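Local coordinates for protein TqaA (Penicillium aethiopicum, PDB 5DLK) that probably acts as the terminal condensation-like domain of a fungal nonribosomal peptide synthetase, binding the phosphopantetheine arm and helping to macrocyclize the peptide it releases, at residues A[89-94]-A[187-192]; A[193-196]-A[201-204]; A[222-227]-A[231-236]; A[309-314]-A[362-367]. All coordinates share one frame; numbering follows the deposited sequence.

Contact 1: A[89-94]-A[187-192]; sequences QSLVDR and PKLFSD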
loop_
_atom_site.group_PDB
_atom_site.type_symbol
_atom_site.label_atom_id
_atom_site.label_comp_id
_atom_site.label_asym_id
_atom_site.label_seq_id
_atom_site.Cartn_x
_atom_site.Cartn_y
_atom_site.Cartn_z
ATOM N N GLN A 89 -17.776 14.756 -5.930
ATOM C CA GLN A 89 -17.087 15.929 -6.441
ATOM C C GLN A 89 -16.262 16.577 -5.331
ATOM O O GLN A 89 -15.085 16.891 -5.523
ATOM C CB GLN A 89 -18.081 16.936 -7.023
ATOM C CG GLN A 89 -17.437 18.218 -7.505
ATOM C CD GLN A 89 -16.626 18.040 -8.770
ATOM O OE1 GLN A 89 -17.140 17.581 -9.793
ATOM N NE2 GLN A 89 -15.340 18.413 -8.710
ATOM N N SER A 90 -16.871 16.754 -4.164
ATOM C CA SER A 90 -16.213 17.468 -3.072
ATOM C C SER A 90 -15.035 16.674 -2.504
ATOM O O SER A 90 -14.043 17.258 -2.058
ATOM C CB SER A 90 -17.210 17.786 -1.954
ATOM O OG SER A 90 -18.174 18.720 -2.412
ATOM N N LEU A 91 -15.157 15.350 -2.511
ATOM C CA LEU A 91 -14.062 14.501 -2.054
ATOM C C LEU A 91 -12.828 14.690 -2.941
ATOM O O LEU A 91 -11.709 14.855 -2.439
ATOM C CB LEU A 91 -14.488 13.037 -2.027
ATOM C CG LEU A 91 -13.456 12.093 -1.395
ATOM C CD1 LEU A 91 -13.361 12.305 0.115
ATOM C CD2 LEU A 91 -13.802 10.647 -1.719
ATOM N N VAL A 92 -13.036 14.695 -4.253
ATOM C CA VAL A 92 -11.942 14.858 -5.201
ATOM C C VAL A 92 -11.353 16.275 -5.137
ATOM O O VAL A 92 -10.134 16.455 -5.243
ATOM C CB VAL A 92 -12.408 14.522 -6.615
ATOM C CG1 VAL A 92 -11.311 14.784 -7.632
ATOM C CG2 VAL A 92 -12.845 13.060 -6.659
ATOM N N ASP A 93 -12.210 17.277 -4.938
ATOM C CA ASP A 93 -11.746 18.636 -4.656
ATOM C C ASP A 93 -10.759 18.670 -3.484
ATOM O O ASP A 93 -9.717 19.326 -3.546
ATOM C CB ASP A 93 -12.931 19.562 -4.338
ATOM C CG ASP A 93 -13.844 19.785 -5.523
ATOM O OD1 ASP A 93 -13.412 19.573 -6.681
ATOM O OD2 ASP A 93 -15.006 20.188 -5.294
ATOM N N ARG A 94 -11.103 17.966 -2.414
ATOM C CA ARG A 94 -10.330 17.998 -1.179
ATOM C C ARG A 94 -8.951 17.323 -1.268
ATOM O O ARG A 94 -7.990 17.810 -0.673
ATOM C CB ARG A 94 -11.145 17.352 -0.052
ATOM C CG ARG A 94 -10.417 17.259 1.289
ATOM C CD ARG A 94 -11.355 16.740 2.364
ATOM N NE ARG A 94 -10.699 16.504 3.649
ATOM C CZ ARG A 94 -10.340 17.463 4.501
ATOM N NH1 ARG A 94 -9.755 17.146 5.651
ATOM N NH2 ARG A 94 -10.556 18.742 4.203
ATOM N N PRO A 187 -8.937 4.712 5.438
ATOM C CA PRO A 187 -10.162 4.972 6.208
ATOM C C PRO A 187 -10.526 6.453 6.251
ATOM O O PRO A 187 -11.685 6.791 6.511
ATOM C CB PRO A 187 -9.818 4.452 7.615
ATOM C CG PRO A 187 -8.656 3.519 7.410
ATOM C CD PRO A 187 -7.872 4.185 6.318
ATOM N N LYS A 188 -9.553 7.313 5.965
ATOM C CA LYS A 188 -9.769 8.749 5.959
ATOM C C LYS A 188 -10.537 9.158 4.700
ATOM O O LYS A 188 -11.301 10.125 4.709
ATOM C CB LYS A 188 -8.432 9.494 6.039
ATOM C CG LYS A 188 -8.507 10.855 6.711
ATOM C CD LYS A 188 -8.781 10.714 8.196
ATOM C CE LYS A 188 -8.901 12.071 8.865
ATOM N NZ LYS A 188 -9.120 11.954 10.338
ATOM N N LEU A 189 -10.321 8.433 3.608
ATOM C CA LEU A 189 -11.097 8.673 2.401
ATOM C C LEU A 189 -12.578 8.445 2.731
ATOM O O LEU A 189 -13.444 9.251 2.362
ATOM C CB LEU A 189 -10.631 7.757 1.250
ATOM C CG LEU A 189 -11.166 7.976 -0.176
ATOM C CD1 LEU A 189 -10.254 7.348 -1.232
ATOM C CD2 LEU A 189 -12.568 7.419 -0.328
ATOM N N PHE A 190 -12.859 7.352 3.432
ATOM C CA PHE A 190 -14.244 6.978 3.731
ATOM C C PHE A 190 -14.878 7.913 4.766
ATOM O O PHE A 190 -16.039 8.300 4.623
ATOM C CB PHE A 190 -14.319 5.529 4.224
ATOM C CG PHE A 190 -13.826 4.512 3.226
ATOM C CD1 PHE A 190 -14.043 4.685 1.861
ATOM C CD2 PHE A 190 -13.131 3.390 3.659
ATOM C CE1 PHE A 190 -13.585 3.745 0.945
ATOM C CE2 PHE A 190 -12.675 2.441 2.756
ATOM C CZ PHE A 190 -12.902 2.617 1.394
ATOM N N SER A 191 -14.129 8.279 5.805
ATOM C CA SER A 191 -14.674 9.157 6.848
ATOM C C SER A 191 -14.869 10.595 6.337
ATOM O O SER A 191 -15.843 11.249 6.707
ATOM C CB SER A 191 -13.791 9.133 8.105
ATOM O OG SER A 191 -12.520 9.709 7.877
ATOM N N ASP A 192 -13.972 11.073 5.472
ATOM C CA ASP A 192 -14.168 12.348 4.785
ATOM C C ASP A 192 -15.407 12.317 3.884
ATOM O O ASP A 192 -16.170 13.283 3.852
ATOM C CB ASP A 192 -12.945 12.727 3.953
ATOM C CG ASP A 192 -11.801 13.273 4.803
ATOM O OD1 ASP A 192 -11.867 13.150 6.051
ATOM O OD2 ASP A 192 -10.838 13.819 4.216
HETATM O O HOH W 1 -9.034 14.226 5.988
#

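Contact 2: A[193-196]-A[201-204]; sequences FAAI and PLPP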
loop_
_atom_site.group_PDB
_atom_site.type_symbol
_atom_site.label_atom_id
_atom_site.label_comp_id
_atom_site.label_asym_id
_atom_site.label_seq_id
_atom_site.Cartn_x
_atom_site.Cartn_y
_atom_site.Cartn_z
ATOM N N PHE A 193 -15.600 11.225 3.146
ATOM C CA PHE A 193 -16.787 11.094 2.293
ATOM C C PHE A 193 -18.059 11.230 3.135
ATOM O O PHE A 193 -18.933 12.043 2.833
ATOM C CB PHE A 193 -16.800 9.750 1.543
ATOM C CG PHE A 193 -17.904 9.639 0.517
ATOM C CD1 PHE A 193 -19.205 9.327 0.902
ATOM C CD2 PHE A 193 -17.637 9.818 -0.832
ATOM C CE1 PHE A 193 -20.220 9.223 -0.036
ATOM C CE2 PHE A 193 -18.649 9.708 -1.779
ATOM C CZ PHE A 193 -19.942 9.411 -1.376
ATOM N N ALA A 194 -18.144 10.441 4.196
ATOM C CA ALA A 194 -19.315 10.452 5.059
ATOM C C ALA A 194 -19.540 11.838 5.658
ATOM O O ALA A 194 -20.668 12.337 5.670
ATOM C CB ALA A 194 -19.177 9.422 6.144
ATOM N N ALA A 195 -18.467 12.463 6.134
ATOM C CA ALA A 195 -18.553 13.789 6.736
ATOM C C ALA A 195 -19.056 14.835 5.744
ATOM O O ALA A 195 -19.842 15.713 6.107
ATOM C CB ALA A 195 -17.189 14.207 7.306
ATOM N N ILE A 196 -18.617 14.737 4.492
ATOM C CA ILE A 196 -19.038 15.691 3.474
ATOM C C ILE A 196 -20.514 15.481 3.145
ATOM O O ILE A 196 -21.279 16.446 3.056
ATOM C CB ILE A 196 -18.198 15.574 2.198
ATOM C CG1 ILE A 196 -16.771 16.062 2.463
ATOM C CG2 ILE A 196 -18.836 16.370 1.058
ATOM C CD1 ILE A 196 -15.803 15.747 1.340
ATOM N N PRO A 201 -18.339 19.969 8.648
ATOM C CA PRO A 201 -17.084 20.615 8.243
ATOM C C PRO A 201 -15.849 19.783 8.608
ATOM O O PRO A 201 -15.845 19.057 9.605
ATOM C CB PRO A 201 -17.115 21.936 9.016
ATOM C CG PRO A 201 -18.577 22.254 9.100
ATOM C CD PRO A 201 -19.259 20.917 9.303
ATOM N N LEU A 202 -14.817 19.881 7.779
ATOM C CA LEU A 202 -13.585 19.128 7.983
ATOM C C LEU A 202 -12.400 20.069 8.113
ATOM O O LEU A 202 -12.350 21.105 7.444
ATOM C CB LEU A 202 -13.348 18.157 6.825
ATOM C CG LEU A 202 -14.292 16.964 6.699
ATOM C CD1 LEU A 202 -14.052 16.256 5.379
ATOM C CD2 LEU A 202 -14.102 16.005 7.857
ATOM N N PRO A 203 -11.431 19.707 8.964
ATOM C CA PRO A 203 -10.224 20.530 9.088
ATOM C C PRO A 203 -9.422 20.496 7.799
ATOM O O PRO A 203 -9.477 19.489 7.092
ATOM C CB PRO A 203 -9.462 19.862 10.233
ATOM C CG PRO A 203 -9.927 18.450 10.220
ATOM C CD PRO A 203 -11.365 18.491 9.793
ATOM N N PRO A 204 -8.711 21.584 7.475
ATOM C CA PRO A 204 -7.822 21.510 6.312
ATOM C C PRO A 204 -6.799 20.380 6.466
ATOM O O PRO A 204 -6.521 19.927 7.578
ATOM C CB PRO A 204 -7.146 22.891 6.284
ATOM C CG PRO A 204 -7.470 23.534 7.607
ATOM C CD PRO A 204 -8.765 22.937 8.052
#

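Contact 3: A[222-227]-A[231-236]; sequences DVQQDP and FWRHYL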
loop_
_atom_site.group_PDB
_atom_site.type_symbol
_atom_site.label_atom_id
_atom_site.label_comp_id
_atom_site.label_asym_id
_atom_site.label_seq_id
_atom_site.Cartn_x
_atom_site.Cartn_y
_atom_site.Cartn_z
ATOM N N ASP A 222 24.299 17.428 -0.634
ATOM C CA ASP A 222 25.414 16.488 -0.705
ATOM C C ASP A 222 25.003 15.187 -0.029
ATOM O O ASP A 222 24.882 15.129 1.191
ATOM C CB ASP A 222 26.667 17.080 -0.044
ATOM C CG ASP A 222 27.858 16.127 -0.065
ATOM O OD1 ASP A 222 27.847 15.137 -0.831
ATOM O OD2 ASP A 222 28.827 16.383 0.679
ATOM N N VAL A 223 24.775 14.158 -0.836
ATOM C CA VAL A 223 24.280 12.872 -0.347
ATOM C C VAL A 223 25.213 12.291 0.734
ATOM O O VAL A 223 24.760 11.650 1.692
ATOM C CB VAL A 223 24.099 11.896 -1.538
ATOM C CG1 VAL A 223 24.708 10.543 -1.261
ATOM C CG2 VAL A 223 22.620 11.786 -1.917
ATOM N N GLN A 224 26.506 12.581 0.620
ATOM C CA GLN A 224 27.485 12.082 1.585
ATOM C C GLN A 224 27.307 12.689 2.976
ATOM O O GLN A 224 27.747 12.114 3.969
ATOM C CB GLN A 224 28.905 12.345 1.079
ATOM C CG GLN A 224 29.790 11.106 1.072
ATOM C CD GLN A 224 29.174 9.955 0.291
ATOM O OE1 GLN A 224 28.486 10.165 -0.709
ATOM N NE2 GLN A 224 29.413 8.728 0.754
ATOM N N GLN A 225 26.659 13.847 3.042
ATOM C CA GLN A 225 26.410 14.531 4.309
ATOM C C GLN A 225 25.024 14.252 4.879
ATOM O O GLN A 225 24.660 14.780 5.935
ATOM C CB GLN A 225 26.569 16.050 4.132
ATOM C CG GLN A 225 27.954 16.494 3.695
ATOM C CD GLN A 225 29.032 15.979 4.614
ATOM O OE1 GLN A 225 29.039 16.278 5.811
ATOM N NE2 GLN A 225 29.945 15.182 4.066
ATOM N N ASP A 226 24.238 13.447 4.170
ATOM C CA ASP A 226 22.862 13.198 4.579
ATOM C C ASP A 226 22.819 12.126 5.649
ATOM O O ASP A 226 23.238 10.999 5.394
ATOM C CB ASP A 226 22.014 12.777 3.385
ATOM C CG ASP A 226 20.532 12.951 3.640
ATOM O OD1 ASP A 226 20.088 12.633 4.769
ATOM O OD2 ASP A 226 19.817 13.400 2.707
ATOM N N PRO A 227 22.323 12.477 6.843
ATOM C CA PRO A 227 22.289 11.521 7.954
ATOM C C PRO A 227 21.509 10.261 7.588
ATOM O O PRO A 227 21.787 9.205 8.142
ATOM C CB PRO A 227 21.569 12.282 9.065
ATOM C CG PRO A 227 21.759 13.745 8.712
ATOM C CD PRO A 227 21.772 13.791 7.218
ATOM N N PHE A 231 23.118 6.731 7.747
ATOM C CA PHE A 231 22.497 5.665 8.528
ATOM C C PHE A 231 22.423 4.372 7.729
ATOM O O PHE A 231 22.819 3.324 8.225
ATOM C CB PHE A 231 21.083 6.026 8.996
ATOM C CG PHE A 231 20.308 4.827 9.487
ATOM C CD1 PHE A 231 19.394 4.185 8.638
ATOM C CD2 PHE A 231 20.531 4.309 10.759
ATOM C CE1 PHE A 231 18.700 3.052 9.062
ATOM C CE2 PHE A 231 19.835 3.171 11.206
ATOM C CZ PHE A 231 18.908 2.547 10.340
ATOM N N TRP A 232 21.889 4.431 6.509
ATOM C CA TRP A 232 21.708 3.178 5.765
ATOM C C TRP A 232 23.055 2.533 5.444
ATOM O O TRP A 232 23.162 1.324 5.459
ATOM C CB TRP A 232 20.890 3.404 4.492
ATOM C CG TRP A 232 19.406 3.556 4.778
ATOM C CD1 TRP A 232 18.646 4.706 4.700
ATOM C CD2 TRP A 232 18.515 2.517 5.224
ATOM N NE1 TRP A 232 17.337 4.433 5.054
ATOM C CE2 TRP A 232 17.231 3.102 5.380
ATOM C CE3 TRP A 232 18.677 1.152 5.488
ATOM C CZ2 TRP A 232 16.124 2.370 5.804
ATOM C CZ3 TRP A 232 17.569 0.419 5.905
ATOM C CH2 TRP A 232 16.311 1.032 6.054
ATOM N N ARG A 233 24.084 3.339 5.153
ATOM C CA ARG A 233 25.411 2.770 4.924
ATOM C C ARG A 233 25.909 2.008 6.150
ATOM O O ARG A 233 26.465 0.921 6.028
ATOM C CB ARG A 233 26.424 3.870 4.549
ATOM C CG ARG A 233 27.852 3.356 4.457
ATOM C CD ARG A 233 28.721 4.257 3.587
ATOM N NE ARG A 233 28.698 3.778 2.206
ATOM C CZ ARG A 233 28.219 4.477 1.192
ATOM N NH1 ARG A 233 27.739 5.691 1.415
ATOM N NH2 ARG A 233 28.216 3.968 -0.038
ATOM N N HIS A 234 25.691 2.580 7.324
ATOM C CA HIS A 234 26.129 1.960 8.580
ATOM C C HIS A 234 25.311 0.680 8.850
ATOM O O HIS A 234 25.842 -0.371 9.201
ATOM C CB HIS A 234 25.964 2.959 9.719
ATOM C CG HIS A 234 26.504 2.492 11.032
ATOM N ND1 HIS A 234 27.849 2.507 11.330
ATOM C CD2 HIS A 234 25.878 2.028 12.140
ATOM C CE1 HIS A 234 28.031 2.059 12.561
ATOM N NE2 HIS A 234 26.851 1.756 13.072
ATOM N N TYR A 235 24.003 0.805 8.658
ATOM C CA TYR A 235 23.070 -0.286 8.935
ATOM C C TYR A 235 23.344 -1.502 8.063
ATOM O O TYR A 235 23.222 -2.652 8.523
ATOM C CB TYR A 235 21.637 0.232 8.703
ATOM C CG TYR A 235 20.513 -0.731 8.981
ATOM C CD1 TYR A 235 19.932 -0.803 10.244
ATOM C CD2 TYR A 235 19.997 -1.533 7.962
ATOM C CE1 TYR A 235 18.857 -1.653 10.488
ATOM C CE2 TYR A 235 18.935 -2.403 8.203
ATOM C CZ TYR A 235 18.380 -2.459 9.467
ATOM O OH TYR A 235 17.331 -3.326 9.721
ATOM N N LEU A 236 23.708 -1.247 6.801
ATOM C CA LEU A 236 23.894 -2.309 5.825
ATOM C C LEU A 236 25.357 -2.705 5.653
ATOM O O LEU A 236 25.685 -3.562 4.841
ATOM C CB LEU A 236 23.316 -1.885 4.461
ATOM C CG LEU A 236 21.790 -1.754 4.418
ATOM C CD1 LEU A 236 21.347 -1.143 3.078
ATOM C CD2 LEU A 236 21.081 -3.120 4.661
#

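Contact 4: A[309-314]-A[362-367]; sequences TVNGRN and SHEHVE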
loop_
_atom_site.group_PDB
_atom_site.type_symbol
_atom_site.label_atom_id
_atom_site.label_comp_id
_atom_site.label_asym_id
_atom_site.label_seq_id
_atom_site.Cartn_x
_atom_site.Cartn_y
_atom_site.Cartn_z
ATOM N N THR A 309 7.571 -3.864 4.689
ATOM C CA THR A 309 6.783 -2.660 4.475
ATOM C C THR A 309 6.757 -1.788 5.721
ATOM O O THR A 309 6.488 -2.278 6.824
ATOM C CB THR A 309 5.336 -3.012 4.084
ATOM O OG1 THR A 309 5.362 -3.906 2.973
ATOM C CG2 THR A 309 4.575 -1.746 3.723
ATOM N N VAL A 310 7.088 -0.506 5.540
ATOM C CA VAL A 310 6.993 0.492 6.592
ATOM C C VAL A 310 5.946 1.516 6.173
ATOM O O VAL A 310 5.662 1.663 4.979
ATOM C CB VAL A 310 8.364 1.188 6.857
ATOM C CG1 VAL A 310 9.397 0.119 7.360
ATOM C CG2 VAL A 310 8.863 1.896 5.592
ATOM N N ASN A 311 5.361 2.234 7.127
ATOM C CA ASN A 311 4.223 3.071 6.744
ATOM C C ASN A 311 4.627 4.449 6.203
ATOM O O ASN A 311 3.820 5.120 5.549
ATOM C CB ASN A 311 3.229 3.210 7.914
ATOM C CG ASN A 311 3.837 3.876 9.145
ATOM O OD1 ASN A 311 4.632 4.813 9.049
ATOM N ND2 ASN A 311 3.446 3.393 10.317
ATOM N N GLY A 312 5.880 4.849 6.428
ATOM C CA GLY A 312 6.405 6.073 5.832
ATOM C C GLY A 312 5.815 7.353 6.412
ATOM O O GLY A 312 5.883 8.421 5.791
ATOM N N ARG A 313 5.249 7.257 7.607
ATOM C CA ARG A 313 4.568 8.405 8.199
ATOM C C ARG A 313 5.232 8.840 9.489
ATOM O O ARG A 313 4.581 9.309 10.422
ATOM C CB ARG A 313 3.097 8.063 8.417
ATOM C CG ARG A 313 2.481 7.640 7.080
ATOM C CD ARG A 313 0.986 7.371 7.090
ATOM N NE ARG A 313 0.245 8.593 6.819
ATOM C CZ ARG A 313 -0.379 8.906 5.684
ATOM N NH1 ARG A 313 -0.413 8.090 4.637
ATOM N NH2 ARG A 313 -0.993 10.064 5.619
ATOM N N ASN A 314 6.545 8.680 9.536
ATOM C CA ASN A 314 7.290 9.132 10.696
ATOM C C ASN A 314 8.019 10.437 10.416
ATOM O O ASN A 314 8.736 10.948 11.265
ATOM C CB ASN A 314 8.251 8.034 11.155
ATOM C CG ASN A 314 7.504 6.800 11.652
ATOM O OD1 ASN A 314 7.060 6.758 12.798
ATOM N ND2 ASN A 314 7.330 5.804 10.778
ATOM N N SER A 362 13.440 7.197 11.495
ATOM C CA SER A 362 13.639 8.537 10.943
ATOM C C SER A 362 14.286 8.503 9.554
ATOM O O SER A 362 14.485 9.553 8.927
ATOM C CB SER A 362 14.469 9.407 11.906
ATOM O OG SER A 362 15.766 8.890 12.120
ATOM N N HIS A 363 14.564 7.303 9.050
ATOM C CA HIS A 363 15.290 7.153 7.789
ATOM C C HIS A 363 14.541 6.317 6.755
ATOM O O HIS A 363 15.037 6.091 5.650
ATOM C CB HIS A 363 16.657 6.516 8.065
ATOM C CG HIS A 363 17.418 7.198 9.163
ATOM N ND1 HIS A 363 17.843 8.506 9.070
ATOM C CD2 HIS A 363 17.841 6.747 10.369
ATOM C CE1 HIS A 363 18.487 8.837 10.178
ATOM N NE2 HIS A 363 18.503 7.785 10.984
ATOM N N GLU A 364 13.345 5.867 7.118
ATOM C CA GLU A 364 12.647 4.832 6.356
ATOM C C GLU A 364 11.890 5.356 5.126
ATOM O O GLU A 364 11.328 4.573 4.351
ATOM C CB GLU A 364 11.661 4.111 7.280
ATOM C CG GLU A 364 10.485 5.005 7.633
ATOM C CD GLU A 364 9.408 4.330 8.461
ATOM O OE1 GLU A 364 9.692 3.325 9.168
ATOM O OE2 GLU A 364 8.262 4.842 8.412
ATOM N N HIS A 365 11.881 6.678 4.954
ATOM C CA HIS A 365 11.054 7.346 3.960
ATOM C C HIS A 365 11.711 7.563 2.597
ATOM O O HIS A 365 11.049 7.993 1.639
ATOM C CB HIS A 365 10.638 8.710 4.518
ATOM C CG HIS A 365 11.806 9.586 4.835
ATOM N ND1 HIS A 365 12.469 9.530 6.045
ATOM C CD2 HIS A 365 12.457 10.510 4.086
ATOM C CE1 HIS A 365 13.475 10.390 6.028
ATOM N NE2 HIS A 365 13.488 10.999 4.851
ATOM N N VAL A 366 13.010 7.298 2.500
ATOM C CA VAL A 366 13.741 7.561 1.263
ATOM C C VAL A 366 13.560 6.450 0.229
ATOM O O VAL A 366 13.257 5.325 0.591
ATOM C CB VAL A 366 15.237 7.762 1.527
ATOM C CG1 VAL A 366 15.463 9.084 2.287
ATOM C CG2 VAL A 366 15.833 6.553 2.283
ATOM N N GLU A 367 13.766 6.778 -1.048
ATOM C CA GLU A 367 13.625 5.802 -2.144
ATOM C C GLU A 367 14.575 4.619 -2.009
ATOM O O GLU A 367 15.760 4.825 -1.775
ATOM C CB GLU A 367 13.889 6.474 -3.489
ATOM C CG GLU A 367 12.931 7.624 -3.789
ATOM C CD GLU A 367 11.532 7.124 -4.123
ATOM O OE1 GLU A 367 11.323 6.705 -5.280
ATOM O OE2 GLU A 367 10.661 7.158 -3.233
HETATM O O HOH W 2 7.292 2.708 10.026
HETATM O O HOH W 3 11.645 11.191 9.738
#

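Contact 1: A[89-94]-A[187-192]
Arg-94 reaches across to Asp-192 and makes a salt bridge through NE, its N-H running to OD2 at 2.7 Å with an angle of 158°. The carboxylate oxygen lies close to the guanidinium plane at its edge, but the arginine approaches from above the carboxylate plane, and the two flat groups are turned 67° apart. Water 1 bridges the same pair, accepting a hydrogen bond from Arg-94 NH1 at 3.0 Å and donating one to Asp-192 OD2 at 2.6 Å. His-95 NE2 bonds to OD2 as well, so that three partners grip one oxygen. Beneath this polar patch Leu-91 supplies the apolar layer: its CD2 meets Leu-189 CD2 at 3.7 Å, while its CD1 rests on Asp-192 CB at 3.9 Å. Arg-94 gets there as an extended chain, CG anti to the backbone N (chi1 177°), and its NH1 also holds Pro-203 O. With an alanine here, Asp-192 would probably lose its charged mate and the Pro-203 carbonyl its donor, loosening the tie between helix and loop. Further out, Leu-189 packs on Ile-174 and Ile-176 of strand 169-177. The two helices thus cross, the axes of these short segments 10.8 Å apart at closest approach, in the alpha/beta layering of a chloramphenicol-acetyltransferase-like half of a condensation domain.

Contact 2: A[193-196]-A[201-204]
Just past the C-terminal end of helix 186-197 in this condensation-type domain, the chain turns across the helix end and lays Leu-202 against Ala-195 and Ile-196 in the helix's last turns. The contact is purely apolar, with no hydrogen bond between the two segments, and buries 125 Å² in all. The isobutyl fork of Leu-202 divides the work. Its CD2 sits on Ala-195 CB at 3.6 Å, with Leu-202 CG behind it at 4.0 Å from the same methyl, while CD1 reaches Ile-196 CG1 at 4.0 Å. The small alanine lets the leucine come in close to the helix surface. Leu-202 and Ile-196 cross at about a right angle, so the isoleucine offers the flank of its CG1 rather than its end. That flank is available because CG1 stands beside the backbone N (chi1 -69°), leaving CG2 to face Ser-90, whose CB lies 3.7 Å away. The loop itself, with Pro-201, Pro-203 and Pro-204, runs in an extended course and turns no side chain other than Leu-202 onto these helix residues. Around the contact, Leu-202 also touches Arg-94 at the end of helix 81-94, and Ile-196 packs on Thr-87 of that helix. On another side of helix 186-197, Phe-193 and Ala-194 lean on Leu-399 and Pro-400, which precede strand 407-415.

Contact 3: A[222-227]-A[231-236]
Phe-231 touches Pro-227 from its very first side-chain atom: CB lies 3.4 Å from Pro-227 O, the carbonyl that also accepts the Phe-231 N-H at 2.8 Å with an angle of 151°. This is the ordinary bond of the first turn of helix 227-235, spanning four residues. Beyond CB the chain leaves the proline, because CG stands anti to the backbone N (chi1 165°). At CG it meets His-363, whose ring stacks on one face of the phenyl; on the opposite face lies Tyr-235 CB, 3.9 Å above the plane and displaced toward the rim. Farther along, CE1 sits over the centre of the Trp-232 ring, 3.8 Å above it, so the phenyl edge points into the indole face. The other meeting across the segments is looser. Gln-224, bent at chi2, brings NE2 to 3.5 Å from Arg-233 NH1, with the amide and guanidinium planes 35° apart. Arg-233 NH1 has a weak hydrogen bond to His-374 O. The start of the helix is set by Asp-226, the N-cap, whose OD1 accepts from Thr-228 N and whose OD2 accepts from Arg-220 N. Before it, Asp-222 OD1 takes the Gln-224 N-H at 3.2 Å in an Asx turn. Two nitrogen donors side by side offer each other no bond, so this exposed polar pair probably adds little; the backbone bond joins the segments, and the phenyl spends its packing on His-363, Trp-232 and Tyr-235.

Contact 4: A[309-314]-A[362-367]
Glu-364 turns its CG into the position between its backbone N and carbonyl carbon (chi1 71°) and then runs straight out (chi2 176°), which delivers its carboxylate to the turn at 311-314. From the other side, the Asn-314 CG stands anti to its carbonyl carbon (chi1 -65°), bringing ND2 to Glu-364 OE2 at 2.7 Å. The donor lies above the carboxylate plane, yet the oxygen stays near the plane of the asparagine amide; the two groups cross at about a right angle. Gly-312 N adds a weak bond to the same OE2 at 3.1 Å. The other oxygen, OE1, presses on Val-310 CB at 3.4 Å and accepts from water 2 at 2.6 Å, while Val-310 CG2 packs alongside the CB and CG of Glu-364. Within the turn, Asn-311 OD1 receives the Arg-313 N-H at 2.9 Å, an Asx turn. Arg-313 points off to bond Leu-323 O and Ile-320 O and to form a salt bridge with Asp-182. An alanine in place of Glu-364 is likely to leave the Asn-314 amide and the Gly-312 N-H without their shared acceptor and the turn less firmly held. Asn-311 binds phosphopantetheine, as does Tyr-357, which packs against both Val-310 and Glu-364, though the arm is absent from this model. The buried carboxylate therefore probably serves as a second-shell anchor: it gathers two N-H groups, one of them weakly, from the turn at the end of strand 303-310 and is likely to help fix the backbone from which a ligand-binding asparagine projects.

The four contacts form two pairs. Contacts 1 and 2, with centres 7 Å apart, share helix 186-197 and also pack together where Asp-192 CG lies 3.8 Å from Leu-202 CD1. Contacts 3 and 4, about 15 Å apart between centres, meet through Trp-232 NE1 and His-363 O at 2.9 Å. Contacts 1 and 3 lie about 38 Å apart between centres. Between the pairs, contacts 1 and 4 come nearest, about 7 Å between nearest atoms, and contact 4 carries Asn-311 of the phosphopantetheine site. Gly-183 of that site lies about 10 Å from the Leu-189 side chain of contact 1, so contact 1, but not contact 2, comes near the site.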